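Local coordinates for Galactose/lactose metabolism regulatory protein GAL80 (Saccharomyces cerevisiae, PDB 3BTV), which represses the galactose and lactose metabolic genes by binding the activator GAL4 and blocking its transcriptional activation when no inducing sugar is present, at residues K157-K165 against V355-A363; L221-F229 against V393-G401. The protein carries 1 engineered substitution. All coordinates share one frame; numbering follows the deposited sequence.

Overall arrangement
Helix 159-169 follows strand 148-152, the last of the parallel Rossmann-type sheet; residues 157-165 include its N-cap, Ser158, and first turns. After strands 176-184 and 191-193 comes helix 209-225, whose C-terminal turn and the link to strand 229-237 make up residues 221-229. After most of the large mixed sheet, the chain returns from edge strand 352-356 through 355-363, closing interaction 1 on helix 159-169. Beyond helix 363-380, loop 393-401 reaches back to the end of helix 209-225, closing interaction 2. The two closures therefore cross, since their segments alternate. Their centres lie about 17 Å apart, yet they touch: Lys165 NZ is 2.7 Å from Phe397 O, a probable hydrogen bond, and Ile161 packs on Met224.

Interaction 1. Residues K157-K165 against V355-A363; sequences KSPYILRAK and VYHLRNYNA
Tyr160 and Tyr356 meet obliquely, with centroids 5.6 Å apart and planes inclined at 69°, and the CD2 corners of the two rings touch. CG of Tyr160 stands beside its own backbone N (chi1 -59°), which carries the ring across to the loop, where its edge meets Tyr356 O and His357 CA. Its hydroxyl accepts a hydrogen bond from Leu358 N, with N to OH at 2.8 Å and an N-H...O angle of 150°. A water bridges Tyr160 OH (2.7 Å) and Leu358 O, to which it donates over a longer 3.3 Å. Arg163 bends at chi2 and crosses Tyr356 at about a right angle: its CG lies over the ring face, while Tyr356 CE1 sits over one face of the guanidinium. Ser158 OG N-caps helix 159-169, accepting weakly from Tyr160 N and Ile161 N, and the first turn presents Pro159 and Tyr160 to the loop leaving edge strand 352-356. Pro159 and Tyr361 approach from opposite directions, with Pro159 CG in an off-centre CH-pi contact with the Tyr361 ring; Tyr361 OH is hydrogen-bonded to Asn367. A direct hydrogen bond and a water-mediated path thus run through one phenol hydroxyl, tying the Tyr160 ring to the loop backbone.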
loop_
_atom_site.group_PDB
_atom_site.type_symbol
_atom_site.label_atom_id
_atom_site.label_comp_id
_atom_site.label_asym_id
_atom_site.label_seq_id
_atom_site.Cartn_x
_atom_site.Cartn_y
_atom_site.Cartn_z
ATOM N N LYS B 157 -24.954 -2.424 -0.338
ATOM C CA LYS B 157 -26.028 -3.425 -0.285
ATOM C C LYS B 157 -25.544 -4.822 -0.651
ATOM O O LYS B 157 -26.331 -5.759 -0.718
ATOM C CB LYS B 157 -27.176 -3.052 -1.236
ATOM C CG LYS B 157 -28.030 -1.890 -0.770
ATOM C CD LYS B 157 -28.598 -2.108 0.631
ATOM C CE LYS B 157 -29.138 -0.793 1.185
ATOM N NZ LYS B 157 -29.440 -0.818 2.644
ATOM N N SER B 158 -24.255 -4.962 -0.921
ATOM C CA SER B 158 -23.694 -6.283 -1.186
ATOM C C SER B 158 -23.809 -7.168 0.055
ATOM O O SER B 158 -23.638 -6.699 1.179
ATOM C CB SER B 158 -22.226 -6.176 -1.589
ATOM O OG SER B 158 -21.556 -7.418 -1.397
ATOM N N PRO B 159 -24.091 -8.460 -0.146
ATOM C CA PRO B 159 -24.215 -9.353 1.009
ATOM C C PRO B 159 -22.853 -9.519 1.677
ATOM O O PRO B 159 -22.772 -9.687 2.890
ATOM C CB PRO B 159 -24.674 -10.683 0.386
ATOM C CG PRO B 159 -25.161 -10.328 -0.998
ATOM C CD PRO B 159 -24.335 -9.156 -1.420
ATOM N N TYR B 160 -21.792 -9.480 0.885
ATOM C CA TYR B 160 -20.434 -9.558 1.435
ATOM C C TYR B 160 -20.071 -8.362 2.308
ATOM O O TYR B 160 -19.507 -8.514 3.398
ATOM C CB TYR B 160 -19.426 -9.701 0.308
ATOM C CG TYR B 160 -19.671 -10.940 -0.528
ATOM C CD1 TYR B 160 -20.262 -10.858 -1.788
ATOM C CD2 TYR B 160 -19.319 -12.193 -0.050
ATOM C CE1 TYR B 160 -20.489 -12.011 -2.555
ATOM C CE2 TYR B 160 -19.543 -13.348 -0.802
ATOM C CZ TYR B 160 -20.135 -13.255 -2.045
ATOM O OH TYR B 160 -20.341 -14.407 -2.782
ATOM N N ILE B 161 -20.390 -7.171 1.819
ATOM C CA ILE B 161 -20.133 -5.953 2.572
ATOM C C ILE B 161 -20.907 -5.950 3.885
ATOM O O ILE B 161 -20.345 -5.671 4.937
ATOM C CB ILE B 161 -20.530 -4.697 1.752
ATOM C CG1 ILE B 161 -19.800 -4.688 0.413
ATOM C CG2 ILE B 161 -20.227 -3.429 2.519
ATOM C CD1 ILE B 161 -18.333 -4.927 0.529
ATOM N N LEU B 162 -22.198 -6.272 3.826
ATOM C CA LEU B 162 -23.016 -6.248 5.036
ATOM C C LEU B 162 -22.537 -7.282 6.062
ATOM O O LEU B 162 -22.495 -6.997 7.251
ATOM C CB LEU B 162 -24.493 -6.464 4.690
ATOM C CG LEU B 162 -25.078 -5.260 3.944
ATOM C CD1 LEU B 162 -26.440 -5.600 3.382
ATOM C CD2 LEU B 162 -25.145 -4.060 4.882
ATOM N N ARG B 163 -22.167 -8.476 5.600
ATOM C CA ARG B 163 -21.613 -9.494 6.502
ATOM C C ARG B 163 -20.317 -8.985 7.151
ATOM O O ARG B 163 -20.133 -9.093 8.362
ATOM C CB ARG B 163 -21.352 -10.815 5.766
ATOM C CG ARG B 163 -22.594 -11.692 5.571
ATOM C CD ARG B 163 -22.761 -12.730 6.690
ATOM N NE ARG B 163 -23.810 -13.712 6.392
ATOM C CZ ARG B 163 -23.989 -14.857 7.052
ATOM N NH1 ARG B 163 -23.187 -15.187 8.057
ATOM N NH2 ARG B 163 -24.972 -15.680 6.705
ATOM N N ALA B 164 -19.425 -8.407 6.355
ATOM C CA ALA B 164 -18.184 -7.858 6.923
ATOM C C ALA B 164 -18.476 -6.765 7.967
ATOM O O ALA B 164 -17.886 -6.747 9.073
ATOM C CB ALA B 164 -17.286 -7.334 5.829
ATOM N N LYS B 165 -19.386 -5.857 7.616
ATOM C CA LYS B 165 -19.771 -4.767 8.512
ATOM C C LYS B 165 -20.306 -5.331 9.832
ATOM O O LYS B 165 -19.984 -4.829 10.910
ATOM C CB LYS B 165 -20.849 -3.895 7.871
ATOM C CG LYS B 165 -21.238 -2.638 8.698
ATOM C CD LYS B 165 -22.184 -1.745 7.878
ATOM C CE LYS B 165 -22.807 -0.616 8.695
ATOM N NZ LYS B 165 -21.815 0.285 9.314
ATOM N N VAL B 355 -14.919 -19.226 5.155
ATOM C CA VAL B 355 -15.153 -18.610 3.859
ATOM C C VAL B 355 -16.636 -18.420 3.652
ATOM O O VAL B 355 -17.421 -19.349 3.847
ATOM C CB VAL B 355 -14.650 -19.506 2.720
ATOM C CG1 VAL B 355 -14.810 -18.793 1.376
ATOM C CG2 VAL B 355 -13.208 -19.870 2.957
ATOM N N TYR B 356 -17.018 -17.217 3.249
ATOM C CA TYR B 356 -18.402 -16.919 2.932
ATOM C C TYR B 356 -18.474 -16.603 1.450
ATOM O O TYR B 356 -17.859 -15.646 0.976
ATOM C CB TYR B 356 -18.904 -15.761 3.804
ATOM C CG TYR B 356 -20.318 -15.291 3.493
ATOM C CD1 TYR B 356 -21.421 -16.052 3.844
ATOM C CD2 TYR B 356 -20.546 -14.064 2.877
ATOM C CE1 TYR B 356 -22.711 -15.613 3.578
ATOM C CE2 TYR B 356 -21.838 -13.616 2.604
ATOM C CZ TYR B 356 -22.913 -14.395 2.960
ATOM O OH TYR B 356 -24.190 -13.961 2.697
ATOM N N HIS B 357 -19.181 -17.440 0.700
ATOM C CA HIS B 357 -19.209 -17.283 -0.748
ATOM C C HIS B 357 -20.514 -17.777 -1.332
ATOM O O HIS B 357 -20.814 -18.965 -1.251
ATOM C CB HIS B 357 -18.035 -18.023 -1.409
ATOM C CG HIS B 357 -18.068 -17.987 -2.908
ATOM N ND1 HIS B 357 -17.930 -16.818 -3.627
ATOM C CD2 HIS B 357 -18.227 -18.970 -3.824
ATOM C CE1 HIS B 357 -18.001 -17.084 -4.919
ATOM N NE2 HIS B 357 -18.177 -18.385 -5.066
ATOM N N LEU B 358 -21.282 -16.856 -1.914
ATOM C CA LEU B 358 -22.537 -17.192 -2.572
ATOM C C LEU B 358 -22.268 -17.453 -4.046
ATOM O O LEU B 358 -22.114 -16.529 -4.846
ATOM C CB LEU B 358 -23.544 -16.057 -2.423
ATOM C CG LEU B 358 -23.733 -15.448 -1.036
ATOM C CD1 LEU B 358 -24.514 -14.146 -1.138
ATOM C CD2 LEU B 358 -24.440 -16.426 -0.105
ATOM N N ARG B 359 -22.202 -18.725 -4.400
ATOM C CA ARG B 359 -21.952 -19.124 -5.775
ATOM C C ARG B 359 -23.156 -18.766 -6.633
ATOM O O ARG B 359 -24.305 -18.906 -6.202
ATOM C CB ARG B 359 -21.680 -20.625 -5.830
ATOM C CG ARG B 359 -21.296 -21.180 -4.471
ATOM C CD ARG B 359 -20.367 -22.370 -4.564
ATOM N NE ARG B 359 -19.794 -22.676 -3.257
ATOM C CZ ARG B 359 -18.996 -23.707 -3.008
ATOM N NH1 ARG B 359 -18.664 -24.550 -3.977
ATOM N NH2 ARG B 359 -18.528 -23.896 -1.785
ATOM N N ASN B 360 -22.886 -18.287 -7.840
ATOM C CA ASN B 360 -23.946 -17.874 -8.757
ATOM C C ASN B 360 -24.665 -16.600 -8.320
ATOM O O ASN B 360 -25.806 -16.357 -8.719
ATOM C CB ASN B 360 -24.966 -19.002 -8.959
ATOM C CG ASN B 360 -24.398 -20.172 -9.740
ATOM O OD1 ASN B 360 -23.527 -20.002 -10.596
ATOM N ND2 ASN B 360 -24.895 -21.371 -9.450
ATOM N N TYR B 361 -24.012 -15.787 -7.495
ATOM C CA TYR B 361 -24.579 -14.486 -7.163
ATOM C C TYR B 361 -24.160 -13.478 -8.213
ATOM O O TYR B 361 -22.975 -13.323 -8.505
ATOM C CB TYR B 361 -24.165 -14.011 -5.767
ATOM C CG TYR B 361 -24.741 -12.663 -5.379
ATOM C CD1 TYR B 361 -26.101 -12.495 -5.138
ATOM C CD2 TYR B 361 -23.920 -11.557 -5.247
ATOM C CE1 TYR B 361 -26.612 -11.249 -4.775
ATOM C CE2 TYR B 361 -24.422 -10.323 -4.884
ATOM C CZ TYR B 361 -25.752 -10.172 -4.644
ATOM O OH TYR B 361 -26.214 -8.927 -4.292
ATOM N N ASN B 362 -25.145 -12.809 -8.797
ATOM C CA ASN B 362 -24.876 -11.757 -9.752
ATOM C C ASN B 362 -24.806 -10.436 -9.010
ATOM O O ASN B 362 -25.834 -9.829 -8.717
ATOM C CB ASN B 362 -25.984 -11.723 -10.799
ATOM C CG ASN B 362 -25.632 -10.871 -11.991
ATOM O OD1 ASN B 362 -24.730 -10.028 -11.934
ATOM N ND2 ASN B 362 -26.345 -11.083 -13.086
ATOM N N ALA B 363 -23.591 -10.006 -8.683
ATOM C CA ALA B 363 -23.405 -8.825 -7.858
ATOM C C ALA B 363 -23.959 -7.615 -8.574
ATOM O O ALA B 363 -24.578 -6.742 -7.964
ATOM C CB ALA B 363 -21.931 -8.619 -7.555
HETATM O O HOH W 1 -20.367 -13.841 -5.467
#

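Interaction 2. Residues L221-F229 against V393-G401; sequences LQYMTSSYF and VMQGFDFEG
Tyr223 OH has two hydrogen-bond partners: it donates to Asp398 O at 2.6 Å and accepts from a water, which in turn accepts from Gln395 NE2. The Asp398 carbonyl oxygen lies at the ring edge, near its plane, although the hydroxyl is tilted 28° from the carbonyl plane. Gly396 O lies at the same ring's edge, 3.5 Å from Tyr223 CD1. With CG anti to the backbone N (chi1 -174°), the Tyr223 ring reaches out from the helix into the loop. Gln395 crosses it at about a right angle, ring and amide planes 28° apart; NE2 donates to Glu400 O, while OE1 is hydrogen-bonded to Arg156 NH1. Helix 209-225 ends here in a Schellman motif, Ser227 N hydrogen-bonding to Gln222 O and Ser226 N weakly to Tyr223 O, with Ser226 at positive phi as the C-prime residue. Lys165 of helix 159-169 hydrogen-bonds to both Tyr223 O and Phe397 O, joining helix end and loop. Phe397, in the type II' turn from Gln395 to Asp398, receives Ser226 CA over its ring face, 3.7 Å from the centroid, in a CH-pi contact. Phe397 CZ points over the centre of the Tyr228 ring, 3.3 Å above its plane, and Met394 CE touches Tyr228 OH.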
loop_
_atom_site.group_PDB
_atom_site.type_symbol
_atom_site.label_atom_id
_atom_site.label_comp_id
_atom_site.label_asym_id
_atom_site.label_seq_id
_atom_site.Cartn_x
_atom_site.Cartn_y
_atom_site.Cartn_z
ATOM N N LEU B 221 -15.396 0.857 2.202
ATOM C CA LEU B 221 -14.439 0.701 3.294
ATOM C C LEU B 221 -14.914 1.490 4.502
ATOM O O LEU B 221 -14.949 0.976 5.619
ATOM C CB LEU B 221 -13.029 1.167 2.908
ATOM C CG LEU B 221 -12.060 0.932 4.069
ATOM C CD1 LEU B 221 -11.852 -0.596 4.304
ATOM C CD2 LEU B 221 -10.741 1.631 3.837
ATOM N N GLN B 222 -15.286 2.746 4.272
ATOM C CA GLN B 222 -15.738 3.613 5.352
ATOM C C GLN B 222 -17.036 3.113 5.934
ATOM O O GLN B 222 -17.255 3.181 7.141
ATOM C CB GLN B 222 -15.926 5.036 4.842
ATOM C CG GLN B 222 -14.619 5.704 4.489
ATOM C CD GLN B 222 -14.842 7.002 3.740
ATOM O OE1 GLN B 222 -14.776 8.080 4.312
ATOM N NE2 GLN B 222 -15.135 6.900 2.457
ATOM N N TYR B 223 -17.890 2.592 5.067
ATOM C CA TYR B 223 -19.161 2.034 5.509
ATOM C C TYR B 223 -18.974 0.791 6.399
ATOM O O TYR B 223 -19.634 0.655 7.430
ATOM C CB TYR B 223 -20.049 1.724 4.299
ATOM C CG TYR B 223 -21.453 1.282 4.670
ATOM C CD1 TYR B 223 -22.325 2.146 5.328
ATOM C CD2 TYR B 223 -21.902 0.006 4.367
ATOM C CE1 TYR B 223 -23.602 1.752 5.665
ATOM C CE2 TYR B 223 -23.188 -0.399 4.694
ATOM C CZ TYR B 223 -24.023 0.475 5.354
ATOM O OH TYR B 223 -25.290 0.076 5.694
ATOM N N MET B 224 -18.069 -0.104 6.011
ATOM C CA MET B 224 -17.818 -1.345 6.765
ATOM C C MET B 224 -17.140 -1.101 8.108
ATOM O O MET B 224 -17.388 -1.817 9.069
ATOM C CB MET B 224 -16.910 -2.284 5.960
ATOM C CG MET B 224 -17.590 -3.016 4.841
ATOM S SD MET B 224 -16.442 -4.186 4.082
ATOM C CE MET B 224 -15.192 -3.096 3.369
ATOM N N THR B 225 -16.251 -0.112 8.162
ATOM C CA THR B 225 -15.524 0.157 9.379
ATOM C C THR B 225 -16.254 1.203 10.202
ATOM O O THR B 225 -15.848 1.526 11.309
ATOM C CB THR B 225 -14.085 0.655 9.092
ATOM O OG1 THR B 225 -14.135 1.912 8.397
ATOM C CG2 THR B 225 -13.313 -0.370 8.256
ATOM N N SER B 226 -17.338 1.736 9.657
ATOM C CA SER B 226 -18.057 2.828 10.317
ATOM C C SER B 226 -17.120 3.968 10.722
ATOM O O SER B 226 -17.171 4.440 11.853
ATOM C CB SER B 226 -18.796 2.328 11.565
ATOM O OG SER B 226 -19.746 1.327 11.240
ATOM N N SER B 227 -16.257 4.404 9.815
ATOM C CA SER B 227 -15.400 5.558 10.098
ATOM C C SER B 227 -15.130 6.344 8.835
ATOM O O SER B 227 -15.013 5.758 7.758
ATOM C CB SER B 227 -14.058 5.120 10.691
ATOM O OG SER B 227 -13.272 6.262 11.015
ATOM N N TYR B 228 -15.037 7.667 8.965
ATOM C CA TYR B 228 -14.481 8.503 7.907
ATOM C C TYR B 228 -12.973 8.670 8.109
ATOM O O TYR B 228 -12.418 8.251 9.122
ATOM C CB TYR B 228 -15.149 9.890 7.876
ATOM C CG TYR B 228 -16.632 9.822 7.585
ATOM C CD1 TYR B 228 -17.568 10.165 8.550
ATOM C CD2 TYR B 228 -17.096 9.381 6.354
ATOM C CE1 TYR B 228 -18.929 10.086 8.288
ATOM C CE2 TYR B 228 -18.446 9.302 6.084
ATOM C CZ TYR B 228 -19.357 9.653 7.056
ATOM O OH TYR B 228 -20.700 9.564 6.779
ATOM N N PHE B 229 -12.322 9.301 7.138
ATOM C CA PHE B 229 -10.881 9.522 7.224
ATOM C C PHE B 229 -10.547 10.778 8.007
ATOM O O PHE B 229 -11.309 11.728 8.000
ATOM C CB PHE B 229 -10.266 9.610 5.831
ATOM C CG PHE B 229 -10.116 8.286 5.170
ATOM C CD1 PHE B 229 -11.142 7.768 4.401
ATOM C CD2 PHE B 229 -8.962 7.541 5.340
ATOM C CE1 PHE B 229 -11.011 6.530 3.801
ATOM C CE2 PHE B 229 -8.823 6.291 4.735
ATOM C CZ PHE B 229 -9.852 5.794 3.969
ATOM N N VAL B 393 -31.679 12.398 6.154
ATOM C CA VAL B 393 -30.646 13.139 5.440
ATOM C C VAL B 393 -29.600 12.232 4.793
ATOM O O VAL B 393 -29.184 12.454 3.658
ATOM C CB VAL B 393 -29.923 14.138 6.374
ATOM C CG1 VAL B 393 -28.833 14.880 5.621
ATOM C CG2 VAL B 393 -30.918 15.127 6.963
ATOM N N MET B 394 -29.174 11.212 5.521
ATOM C CA MET B 394 -28.094 10.360 5.044
ATOM C C MET B 394 -28.113 9.017 5.747
ATOM O O MET B 394 -28.560 8.905 6.890
ATOM C CB MET B 394 -26.744 11.036 5.290
ATOM C CG MET B 394 -26.446 11.305 6.766
ATOM S SD MET B 394 -24.963 12.327 6.991
ATOM C CE MET B 394 -23.720 11.194 6.369
ATOM N N GLN B 395 -27.607 7.995 5.071
ATOM C CA GLN B 395 -27.529 6.689 5.686
ATOM C C GLN B 395 -26.403 6.702 6.710
ATOM O O GLN B 395 -26.524 6.121 7.782
ATOM C CB GLN B 395 -27.288 5.596 4.647
ATOM C CG GLN B 395 -27.257 4.207 5.263
ATOM C CD GLN B 395 -26.900 3.145 4.266
ATOM O OE1 GLN B 395 -26.073 3.368 3.387
ATOM N NE2 GLN B 395 -27.505 1.967 4.408
ATOM N N GLY B 396 -25.321 7.398 6.381
ATOM C CA GLY B 396 -24.148 7.395 7.226
ATOM C C GLY B 396 -23.607 5.986 7.344
ATOM O O GLY B 396 -23.421 5.301 6.345
ATOM N N PHE B 397 -23.362 5.553 8.573
ATOM C CA PHE B 397 -22.879 4.212 8.827
ATOM C C PHE B 397 -23.996 3.257 9.248
ATOM O O PHE B 397 -23.729 2.145 9.694
ATOM C CB PHE B 397 -21.803 4.240 9.897
ATOM C CG PHE B 397 -20.677 5.168 9.582
ATOM C CD1 PHE B 397 -20.153 5.226 8.301
ATOM C CD2 PHE B 397 -20.137 5.978 10.564
ATOM C CE1 PHE B 397 -19.113 6.079 8.003
ATOM C CE2 PHE B 397 -19.088 6.834 10.276
ATOM C CZ PHE B 397 -18.578 6.885 8.998
ATOM N N ASP B 398 -25.241 3.697 9.117
ATOM C CA ASP B 398 -26.377 2.864 9.499
ATOM C C ASP B 398 -26.544 1.662 8.586
ATOM O O ASP B 398 -26.378 1.777 7.374
ATOM C CB ASP B 398 -27.672 3.667 9.445
ATOM C CG ASP B 398 -27.824 4.608 10.615
ATOM O OD1 ASP B 398 -27.149 4.390 11.644
ATOM O OD2 ASP B 398 -28.622 5.567 10.499
ATOM N N PHE B 399 -26.900 0.520 9.169
ATOM C CA PHE B 399 -27.281 -0.655 8.386
ATOM C C PHE B 399 -28.559 -0.333 7.618
ATOM O O PHE B 399 -28.756 -0.787 6.490
ATOM C CB PHE B 399 -27.538 -1.869 9.295
ATOM C CG PHE B 399 -26.292 -2.562 9.771
ATOM C CD1 PHE B 399 -25.826 -2.369 11.064
ATOM C CD2 PHE B 399 -25.607 -3.432 8.942
ATOM C CE1 PHE B 399 -24.687 -3.006 11.515
ATOM C CE2 PHE B 399 -24.459 -4.076 9.386
ATOM C CZ PHE B 399 -24.001 -3.863 10.671
ATOM N N GLU B 400 -29.405 0.478 8.254
ATOM C CA GLU B 400 -30.740 0.832 7.773
ATOM C C GLU B 400 -30.746 1.808 6.620
ATOM O O GLU B 400 -29.819 2.597 6.444
ATOM C CB GLU B 400 -31.542 1.482 8.905
ATOM C CG GLU B 400 -32.179 0.504 9.852
ATOM C CD GLU B 400 -31.300 -0.698 10.092
ATOM O OE1 GLU B 400 -31.761 -1.825 9.814
ATOM O OE2 GLU B 400 -30.143 -0.513 10.533
ATOM N N GLY B 401 -31.836 1.775 5.865
ATOM C CA GLY B 401 -32.080 2.757 4.836
ATOM C C GLY B 401 -31.240 2.491 3.612
ATOM O O GLY B 401 -31.088 1.355 3.174
HETATM O O HOH W 2 -26.750 -0.825 3.795
#